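3-oxoacyl-(Acyl-carrier protein) synthase (Burkholderia xenovorans, PDB 4EFI) probably catalyses the condensation step of fatty acid synthesis as a 3-oxoacyl-[acyl-carrier-protein] synthase of the thiolase superfamily. Local coordinates at residues V291-G299 against P307-K315; F241-V250 against F328-S338. One frame throughout, in Å; residues are numbered along the deposited sequence.

Contact 1. Residues V291-G299 against P307-K315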
loop_
_atom_site.group_PDB
_atom_site.type_symbol
_atom_site.label_atom_id
_atom_site.label_comp_id
_atom_site.label_asym_id
_atom_site.label_seq_id
_atom_site.Cartn_x
_atom_site.Cartn_y
_atom_site.Cartn_z
ATOM N N VAL A 291 -13.371 -6.600 -8.170
ATOM C CA VAL A 291 -12.363 -6.612 -7.105
ATOM C C VAL A 291 -11.038 -7.041 -7.741
ATOM O O VAL A 291 -10.738 -8.223 -7.808
ATOM C CB VAL A 291 -12.768 -7.601 -5.977
ATOM C CG1 VAL A 291 -11.717 -7.620 -4.854
ATOM C CG2 VAL A 291 -14.127 -7.241 -5.400
ATOM N N PRO A 292 -10.243 -6.080 -8.252
ATOM C CA PRO A 292 -9.029 -6.455 -8.997
ATOM C C PRO A 292 -7.980 -7.144 -8.127
ATOM O O PRO A 292 -7.866 -6.889 -6.930
ATOM C CB PRO A 292 -8.508 -5.103 -9.489
ATOM C CG PRO A 292 -9.769 -4.242 -9.575
ATOM C CD PRO A 292 -10.538 -4.643 -8.375
ATOM N N VAL A 293 -7.221 -8.030 -8.757
ATOM C CA VAL A 293 -6.187 -8.797 -8.076
ATOM C C VAL A 293 -4.954 -8.826 -8.962
ATOM O O VAL A 293 -5.036 -9.122 -10.163
ATOM C CB VAL A 293 -6.647 -10.254 -7.803
ATOM C CG1 VAL A 293 -5.527 -11.081 -7.205
ATOM C CG2 VAL A 293 -7.839 -10.252 -6.858
ATOM N N ASN A 294 -3.807 -8.519 -8.381
ATOM C CA ASN A 294 -2.523 -8.625 -9.088
ATOM C C ASN A 294 -1.471 -9.343 -8.249
ATOM O O ASN A 294 -0.288 -9.368 -8.602
ATOM C CB ASN A 294 -2.000 -7.267 -9.579
ATOM C CG ASN A 294 -1.552 -6.359 -8.449
ATOM O OD1 ASN A 294 -1.697 -6.697 -7.280
ATOM N ND2 ASN A 294 -1.024 -5.191 -8.792
ATOM N N ILE A 295 -1.907 -10.013 -7.189
ATOM C CA ILE A 295 -1.019 -10.721 -6.280
ATOM C C ILE A 295 -0.309 -11.859 -7.013
ATOM O O ILE A 295 0.797 -12.274 -6.641
ATOM C CB ILE A 295 -1.820 -11.178 -5.024
ATOM C CG1 ILE A 295 -0.886 -11.319 -3.814
ATOM C CG2 ILE A 295 -2.603 -12.418 -5.339
ATOM C CD1 ILE A 295 -1.565 -11.796 -2.546
ATOM N N GLY A 296 -0.915 -12.371 -8.074
ATOM C CA GLY A 296 -0.277 -13.422 -8.831
ATOM C C GLY A 296 1.067 -13.079 -9.442
ATOM O O GLY A 296 1.928 -13.954 -9.612
ATOM N N GLU A 297 1.237 -11.818 -9.822
ATOM C CA GLU A 297 2.466 -11.387 -10.488
ATOM C C GLU A 297 3.420 -10.641 -9.562
ATOM O O GLU A 297 4.592 -10.551 -9.858
ATOM C CB GLU A 297 2.162 -10.466 -11.682
ATOM C CG GLU A 297 1.309 -11.082 -12.775
ATOM C CD GLU A 297 1.911 -12.349 -13.359
ATOM O OE1 GLU A 297 3.109 -12.346 -13.715
ATOM O OE2 GLU A 297 1.181 -13.357 -13.452
ATOM N N TYR A 298 2.912 -10.090 -8.457
ATOM C CA TYR A 298 3.694 -9.194 -7.615
ATOM C C TYR A 298 3.781 -9.607 -6.152
ATOM O O TYR A 298 4.548 -9.007 -5.394
ATOM C CB TYR A 298 3.197 -7.743 -7.710
ATOM C CG TYR A 298 3.252 -7.248 -9.122
ATOM C CD1 TYR A 298 4.469 -6.946 -9.726
ATOM C CD2 TYR A 298 2.088 -7.159 -9.895
ATOM C CE1 TYR A 298 4.521 -6.541 -11.057
ATOM C CE2 TYR A 298 2.138 -6.766 -11.211
ATOM C CZ TYR A 298 3.349 -6.464 -11.783
ATOM O OH TYR A 298 3.413 -6.061 -13.112
ATOM N N GLY A 299 3.033 -10.632 -5.747
ATOM C CA GLY A 299 2.905 -10.943 -4.336
ATOM C C GLY A 299 2.239 -9.808 -3.587
ATOM O O GLY A 299 1.691 -8.874 -4.175
ATOM N N PRO A 307 -1.742 1.275 -4.775
ATOM C CA PRO A 307 -1.326 2.025 -5.970
ATOM C C PRO A 307 -0.765 1.117 -7.079
ATOM O O PRO A 307 -0.972 1.388 -8.263
ATOM C CB PRO A 307 -0.279 3.020 -5.436
ATOM C CG PRO A 307 0.140 2.489 -4.106
ATOM C CD PRO A 307 -1.094 1.779 -3.563
ATOM N N LEU A 308 -0.110 0.019 -6.713
ATOM C CA LEU A 308 0.387 -0.929 -7.719
ATOM C C LEU A 308 -0.796 -1.576 -8.441
ATOM O O LEU A 308 -0.796 -1.725 -9.674
ATOM C CB LEU A 308 1.298 -1.984 -7.074
ATOM C CG LEU A 308 1.912 -3.002 -8.046
ATOM C CD1 LEU A 308 2.830 -2.355 -9.056
ATOM C CD2 LEU A 308 2.638 -4.071 -7.230
ATOM N N LEU A 309 -1.850 -1.873 -7.702
ATOM C CA LEU A 309 -3.066 -2.426 -8.274
ATOM C C LEU A 309 -3.673 -1.424 -9.273
ATOM O O LEU A 309 -4.116 -1.807 -10.367
ATOM C CB LEU A 309 -4.045 -2.763 -7.148
ATOM C CG LEU A 309 -5.209 -3.683 -7.437
ATOM C CD1 LEU A 309 -4.728 -5.056 -7.799
ATOM C CD2 LEU A 309 -6.060 -3.715 -6.186
ATOM N N ILE A 310 -3.700 -0.141 -8.913
ATOM C CA ILE A 310 -4.209 0.882 -9.823
ATOM C C ILE A 310 -3.407 0.870 -11.112
ATOM O O ILE A 310 -3.973 0.867 -12.198
ATOM C CB ILE A 310 -4.157 2.286 -9.184
ATOM C CG1 ILE A 310 -5.106 2.343 -7.996
ATOM C CG2 ILE A 310 -4.474 3.386 -10.209
ATOM C CD1 ILE A 310 -4.987 3.576 -7.146
ATOM N N THR A 311 -2.080 0.893 -11.020
ATOM C CA THR A 311 -1.288 1.032 -12.243
ATOM C C THR A 311 -1.310 -0.215 -13.114
ATOM O O THR A 311 -1.351 -0.101 -14.342
ATOM C CB THR A 311 0.164 1.521 -11.997
ATOM O OG1 THR A 311 0.925 0.531 -11.288
ATOM C CG2 THR A 311 0.177 2.812 -11.223
ATOM N N THR A 312 -1.286 -1.401 -12.526
ATOM C CA THR A 312 -1.247 -2.614 -13.322
ATOM C C THR A 312 -2.624 -3.038 -13.828
ATOM O O THR A 312 -2.707 -3.692 -14.878
ATOM C CB THR A 312 -0.589 -3.815 -12.595
ATOM O OG1 THR A 312 -1.426 -4.276 -11.536
ATOM C CG2 THR A 312 0.767 -3.472 -12.057
ATOM N N GLU A 313 -3.703 -2.683 -13.121
ATOM C CA GLU A 313 -5.032 -3.185 -13.491
ATOM C C GLU A 313 -5.951 -2.133 -14.098
ATOM O O GLU A 313 -6.853 -2.499 -14.865
ATOM C CB GLU A 313 -5.735 -3.834 -12.287
ATOM C CG GLU A 313 -4.950 -4.940 -11.594
ATOM C CD GLU A 313 -4.382 -5.962 -12.542
ATOM O OE1 GLU A 313 -5.184 -6.679 -13.183
ATOM O OE2 GLU A 313 -3.140 -6.096 -12.645
ATOM N N LEU A 314 -5.756 -0.859 -13.775
ATOM C CA LEU A 314 -6.712 0.171 -14.173
ATOM C C LEU A 314 -6.167 1.201 -15.145
ATOM O O LEU A 314 -6.897 2.124 -15.520
ATOM C CB LEU A 314 -7.301 0.880 -12.944
ATOM C CG LEU A 314 -8.097 0.022 -11.958
ATOM C CD1 LEU A 314 -8.674 0.868 -10.831
ATOM C CD2 LEU A 314 -9.219 -0.723 -12.666
ATOM N N LYS A 315 -4.941 1.020 -15.640
ATOM C CA LYS A 315 -4.359 1.986 -16.577
ATOM C C LYS A 315 -5.241 2.259 -17.788
ATOM O O LYS A 315 -5.524 3.411 -18.124
ATOM C CB LYS A 315 -2.983 1.482 -17.044
ATOM C CG LYS A 315 -2.324 2.303 -18.153
ATOM C CD LYS A 315 -0.919 1.749 -18.472
ATOM C CE LYS A 315 -0.278 2.417 -19.672
ATOM N NZ LYS A 315 -0.102 3.883 -19.475
HETATM O O HOH W 1 -4.681 -9.532 -12.914
#
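The carboxamide of Asn294 lies across the end of Leu309, with OD1 of Asn294 3.5 Å from CD1 of Leu309, and it illustrates how one polar side chain can dock a loop onto a helix. CG of Asn294 is held between its backbone N and carbonyl carbon (chi1 70°), which turns the amide toward helix 305-313. There ND2 of Asn294 donates to OG1 of Thr312 at 2.9 Å, close to the amide plane and fairly straight (158° at the hydrogen). That hydroxyl accepts this N-H and in turn donates to OE2 of Glu313 at 2.7 Å, on the lone pair facing away from the other oxygen. Because the Glu313 chain bends at chi2 (-48°), its carboxylate folds back toward the loop, where a water donates to OE1 of Glu313. Two donor runs thus meet at this carboxylate, amide to hydroxyl to OE2 and water to OE1. The same water also donates, at 2.8 Å, to O of Val293, so the path leads back to the loop one residue before Asn294.

Apolar groups flank these bonds. On one flank CB of Pro292 rests 4.1 Å from CG of Leu309 and also meets CG of Glu313. On the other, the Tyr298 side chain packs over the helix, its CB 3.7 Å from CD2 of Leu308 and its CE2 3.7 Å from CG2 of Thr312. OE1 of Gln271 accepts from the backbone N of Asn294 and so ties down the start of helix 295-298. Leu308 reaches strands 17-26 and 176-184 and Leu309 reaches strand 266-269; a helix lodged between two sheets in this way belongs to the central layer of the layered thiolase fold.

Contact 2. Residues F241-V250 against F328-S338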
loop_
_atom_site.group_PDB
_atom_site.type_symbol
_atom_site.label_atom_id
_atom_site.label_comp_id
_atom_site.label_asym_id
_atom_site.label_seq_id
_atom_site.Cartn_x
_atom_site.Cartn_y
_atom_site.Cartn_z
ATOM N N PHE A 241 -9.178 -10.681 12.760
ATOM C CA PHE A 241 -9.213 -9.208 12.785
ATOM C C PHE A 241 -9.790 -8.674 11.482
ATOM O O PHE A 241 -10.716 -7.850 11.481
ATOM C CB PHE A 241 -7.795 -8.624 13.010
ATOM C CG PHE A 241 -7.563 -7.248 12.374
ATOM C CD1 PHE A 241 -8.217 -6.118 12.856
ATOM C CD2 PHE A 241 -6.672 -7.091 11.301
ATOM C CE1 PHE A 241 -7.993 -4.862 12.266
ATOM C CE2 PHE A 241 -6.448 -5.833 10.713
ATOM C CZ PHE A 241 -7.109 -4.731 11.200
ATOM N N THR A 242 -9.238 -9.151 10.377
ATOM C CA THR A 242 -9.577 -8.636 9.068
ATOM C C THR A 242 -11.040 -8.935 8.711
ATOM O O THR A 242 -11.765 -8.048 8.237
ATOM C CB THR A 242 -8.671 -9.224 7.987
ATOM O OG1 THR A 242 -7.302 -8.917 8.267
ATOM C CG2 THR A 242 -9.013 -8.629 6.639
ATOM N N LEU A 243 -11.471 -10.177 8.923
ATOM C CA LEU A 243 -12.786 -10.615 8.470
ATOM C C LEU A 243 -13.884 -9.920 9.257
ATOM O O LEU A 243 -15.038 -9.853 8.811
ATOM C CB LEU A 243 -12.921 -12.133 8.603
ATOM N N ASN A 244 -13.527 -9.413 10.431
ATOM C CA ASN A 244 -14.469 -8.674 11.255
ATOM C C ASN A 244 -14.451 -7.184 10.920
ATOM O O ASN A 244 -15.496 -6.594 10.643
ATOM C CB ASN A 244 -14.156 -8.893 12.741
ATOM N N ALA A 245 -13.272 -6.573 10.932
ATOM C CA ALA A 245 -13.175 -5.130 10.766
ATOM C C ALA A 245 -13.426 -4.641 9.341
ATOM O O ALA A 245 -14.030 -3.582 9.142
ATOM C CB ALA A 245 -11.818 -4.645 11.235
ATOM N N VAL A 246 -12.944 -5.371 8.342
ATOM C CA VAL A 246 -12.968 -4.815 7.002
ATOM C C VAL A 246 -14.364 -4.811 6.356
ATOM O O VAL A 246 -14.730 -3.837 5.714
ATOM C CB VAL A 246 -11.868 -5.447 6.122
ATOM C CG1 VAL A 246 -11.972 -4.970 4.677
ATOM C CG2 VAL A 246 -10.511 -5.089 6.716
ATOM N N PRO A 247 -15.174 -5.873 6.542
ATOM C CA PRO A 247 -16.517 -5.760 5.955
ATOM C C PRO A 247 -17.317 -4.580 6.524
ATOM O O PRO A 247 -18.050 -3.925 5.789
ATOM C CB PRO A 247 -17.163 -7.111 6.304
ATOM C CG PRO A 247 -15.994 -8.051 6.382
ATOM C CD PRO A 247 -14.909 -7.236 7.040
ATOM N N LYS A 248 -17.157 -4.303 7.810
ATOM C CA LYS A 248 -17.805 -3.158 8.446
ATOM C C LYS A 248 -17.280 -1.836 7.879
ATOM O O LYS A 248 -18.025 -0.894 7.653
ATOM C CB LYS A 248 -17.565 -3.210 9.956
ATOM N N LEU A 249 -15.973 -1.780 7.646
ATOM C CA LEU A 249 -15.361 -0.634 6.993
ATOM C C LEU A 249 -15.942 -0.406 5.596
ATOM O O LEU A 249 -16.267 0.720 5.227
ATOM C CB LEU A 249 -13.854 -0.851 6.907
ATOM C CG LEU A 249 -13.052 0.195 6.133
ATOM C CD1 LEU A 249 -13.100 1.546 6.831
ATOM C CD2 LEU A 249 -11.629 -0.288 5.944
ATOM N N VAL A 250 -16.082 -1.480 4.828
ATOM C CA VAL A 250 -16.603 -1.366 3.474
ATOM C C VAL A 250 -18.039 -0.839 3.522
ATOM O O VAL A 250 -18.387 0.103 2.809
ATOM C CB VAL A 250 -16.544 -2.714 2.724
ATOM C CG1 VAL A 250 -17.272 -2.632 1.388
ATOM C CG2 VAL A 250 -15.092 -3.140 2.510
ATOM N N PHE A 328 -9.422 -0.008 0.147
ATOM C CA PHE A 328 -9.493 -0.546 1.508
ATOM C C PHE A 328 -8.172 -1.165 1.886
ATOM O O PHE A 328 -7.767 -2.155 1.295
ATOM C CB PHE A 328 -10.621 -1.585 1.597
ATOM C CG PHE A 328 -11.937 -1.057 1.125
ATOM C CD1 PHE A 328 -12.701 -0.240 1.946
ATOM C CD2 PHE A 328 -12.363 -1.286 -0.167
ATOM C CE1 PHE A 328 -13.889 0.303 1.500
ATOM C CE2 PHE A 328 -13.558 -0.742 -0.624
ATOM C CZ PHE A 328 -14.321 0.041 0.220
ATOM N N GLY A 329 -7.515 -0.562 2.871
ATOM C CA GLY A 329 -6.245 -1.048 3.371
ATOM C C GLY A 329 -6.392 -1.472 4.816
ATOM O O GLY A 329 -7.145 -0.869 5.575
ATOM N N PHE A 330 -5.698 -2.540 5.183
ATOM C CA PHE A 330 -5.772 -3.078 6.531
ATOM C C PHE A 330 -4.484 -3.824 6.843
ATOM O O PHE A 330 -3.823 -4.327 5.940
ATOM C CB PHE A 330 -6.958 -4.037 6.617
ATOM C CG PHE A 330 -7.096 -4.911 5.408
ATOM C CD1 PHE A 330 -7.701 -4.433 4.260
ATOM C CD2 PHE A 330 -6.594 -6.199 5.409
ATOM C CE1 PHE A 330 -7.816 -5.229 3.139
ATOM C CE2 PHE A 330 -6.708 -7.000 4.290
ATOM C CZ PHE A 330 -7.320 -6.514 3.154
ATOM N N GLY A 331 -4.143 -3.926 8.120
ATOM C CA GLY A 331 -2.954 -4.652 8.525
ATOM C C GLY A 331 -2.309 -4.076 9.768
ATOM O O GLY A 331 -2.962 -3.921 10.793
ATOM N N VAL A 332 -0.995 -4.043 9.623
ATOM C CA VAL A 332 -0.085 -3.695 10.712
ATOM C C VAL A 332 -0.639 -2.568 11.585
ATOM O O VAL A 332 -1.047 -1.537 11.073
ATOM C CB VAL A 332 1.301 -3.256 10.161
ATOM C CG1 VAL A 332 2.221 -2.847 11.284
ATOM C CG2 VAL A 332 1.967 -4.356 9.397
ATOM N N GLY A 333 -0.621 -2.759 12.899
ATOM C CA GLY A 333 -0.973 -1.699 13.826
ATOM C C GLY A 333 -1.618 -2.214 15.101
ATOM O O GLY A 333 -1.054 -2.066 16.177
ATOM N N TYR A 334 -2.799 -2.831 15.010
ATOM C CA TYR A 334 -3.622 -2.896 13.802
ATOM C C TYR A 334 -4.076 -1.534 13.315
ATOM O O TYR A 334 -4.325 -0.618 14.105
ATOM C CB TYR A 334 -4.893 -3.689 14.083
ATOM C CG TYR A 334 -4.753 -5.160 14.348
ATOM C CD1 TYR A 334 -3.761 -5.927 13.738
ATOM C CD2 TYR A 334 -5.667 -5.796 15.162
ATOM C CE1 TYR A 334 -3.681 -7.299 13.970
ATOM C CE2 TYR A 334 -5.593 -7.171 15.387
ATOM C CZ TYR A 334 -4.608 -7.899 14.784
ATOM O OH TYR A 334 -4.528 -9.265 15.007
ATOM N N SER A 335 -4.276 -1.434 12.011
ATOM C CA SER A 335 -4.735 -0.221 11.384
ATOM C C SER A 335 -5.604 -0.608 10.190
ATOM O O SER A 335 -5.343 -1.617 9.526
ATOM C CB SER A 335 -3.511 0.606 10.974
ATOM O OG SER A 335 -3.897 1.819 10.361
ATOM N N TRP A 336 -6.617 0.190 9.903
ATOM C CA TRP A 336 -7.429 -0.009 8.705
ATOM C C TRP A 336 -7.891 1.342 8.189
ATOM O O TRP A 336 -8.041 2.296 8.956
ATOM C CB TRP A 336 -8.622 -0.928 8.987
ATOM C CG TRP A 336 -9.544 -0.462 10.052
ATOM C CD1 TRP A 336 -10.712 0.204 9.870
ATOM C CD2 TRP A 336 -9.412 -0.650 11.469
ATOM N NE1 TRP A 336 -11.308 0.472 11.077
ATOM C CE2 TRP A 336 -10.545 -0.075 12.076
ATOM C CE3 TRP A 336 -8.447 -1.267 12.281
ATOM C CZ2 TRP A 336 -10.720 -0.043 13.465
ATOM C CZ3 TRP A 336 -8.634 -1.263 13.652
ATOM C CH2 TRP A 336 -9.762 -0.656 14.233
ATOM N N ALA A 337 -8.111 1.449 6.883
ATOM C CA ALA A 337 -8.445 2.742 6.306
ATOM C C ALA A 337 -9.085 2.567 4.946
ATOM O O ALA A 337 -8.738 1.638 4.197
ATOM C CB ALA A 337 -7.220 3.635 6.212
ATOM N N SER A 338 -10.023 3.450 4.625
ATOM C CA SER A 338 -10.664 3.454 3.311
ATOM C C SER A 338 -10.623 4.818 2.658
ATOM O O SER A 338 -10.446 5.847 3.315
ATOM C CB SER A 338 -12.120 3.025 3.429
ATOM O OG SER A 338 -12.820 4.012 4.162
#
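Phe241 projects from its helix like a blade and slots in beside Tyr334, the two rings lying face to face with centroids 3.9 Å apart and planes only 12° from parallel. The slot is closed along the rim of the blade: CE1 of Phe241 approaches CE3 of Trp336 at 3.6 Å, and the backbone N of Gly331 also lies at the ring's edge. Tyr334, which follows a cis peptide bond at the hairpin turn, thus stands as one wall, with Trp336 and Gly331 bordering the base.

Farther along, helix 241-250 runs nearly with strand 335-338, at 20°, and Leu249 is the knob at this end. Its CD2 drops toward the sheet between the edges of two rings, 4.1 Å from CD1 of Phe328 and equally far from CD1 of Trp336, while its CD1 settles 3.6 Å from OG of Ser338. The neighbouring Val250 lays CG2 over the centre of the Phe328 ring, a CH-pi contact at 3.8 Å from CG2 to the centroid. Between these ends, the ring of Phe330, with CG set between the backbone N and the carbonyl carbon (chi1 41°), is met obliquely by two methyls: CG2 of Val246 lies 3.7 Å from CG of Phe330, and CG2 of Thr242 lies 3.6 Å from its CD2.

Polar tips find partners beyond the two segments: Tyr334 OH bonds to Asn204, Trp336 NE1 to Ala8 O and Thr242 OG1 to Ile238 O, while Ser338 OG bonds to Thr253, one turn further along the same helix. Between the two segments themselves the chemistry is aromatic stacking, CH-pi contact and fitted apolar shape; a polar tie of helix to strand comes at the next turn, through Ser338 and Thr253.

In the fold
Contacts 1 and 2 lie with their centres about 19 Å apart and do not touch, yet both reach strand 266-269, an outermost strand of the five-stranded sheet. Contact 1 sets Pro292 and Leu309 against Leu268; contact 2 sets Val246, Val250 and Phe330 against the adjacent Phe269. Contact 2 is the more thoroughly buried, joins elements distant in sequence and encloses contact 1 within its chain loop. Contact 1 is local, linking a loop to a helix only a few residues later, and is partly buried. Chemistry follows position: a water, an amide and a carboxylate serve the partly buried joint, whereas rings and methyls fill the helix-on-sheet layer.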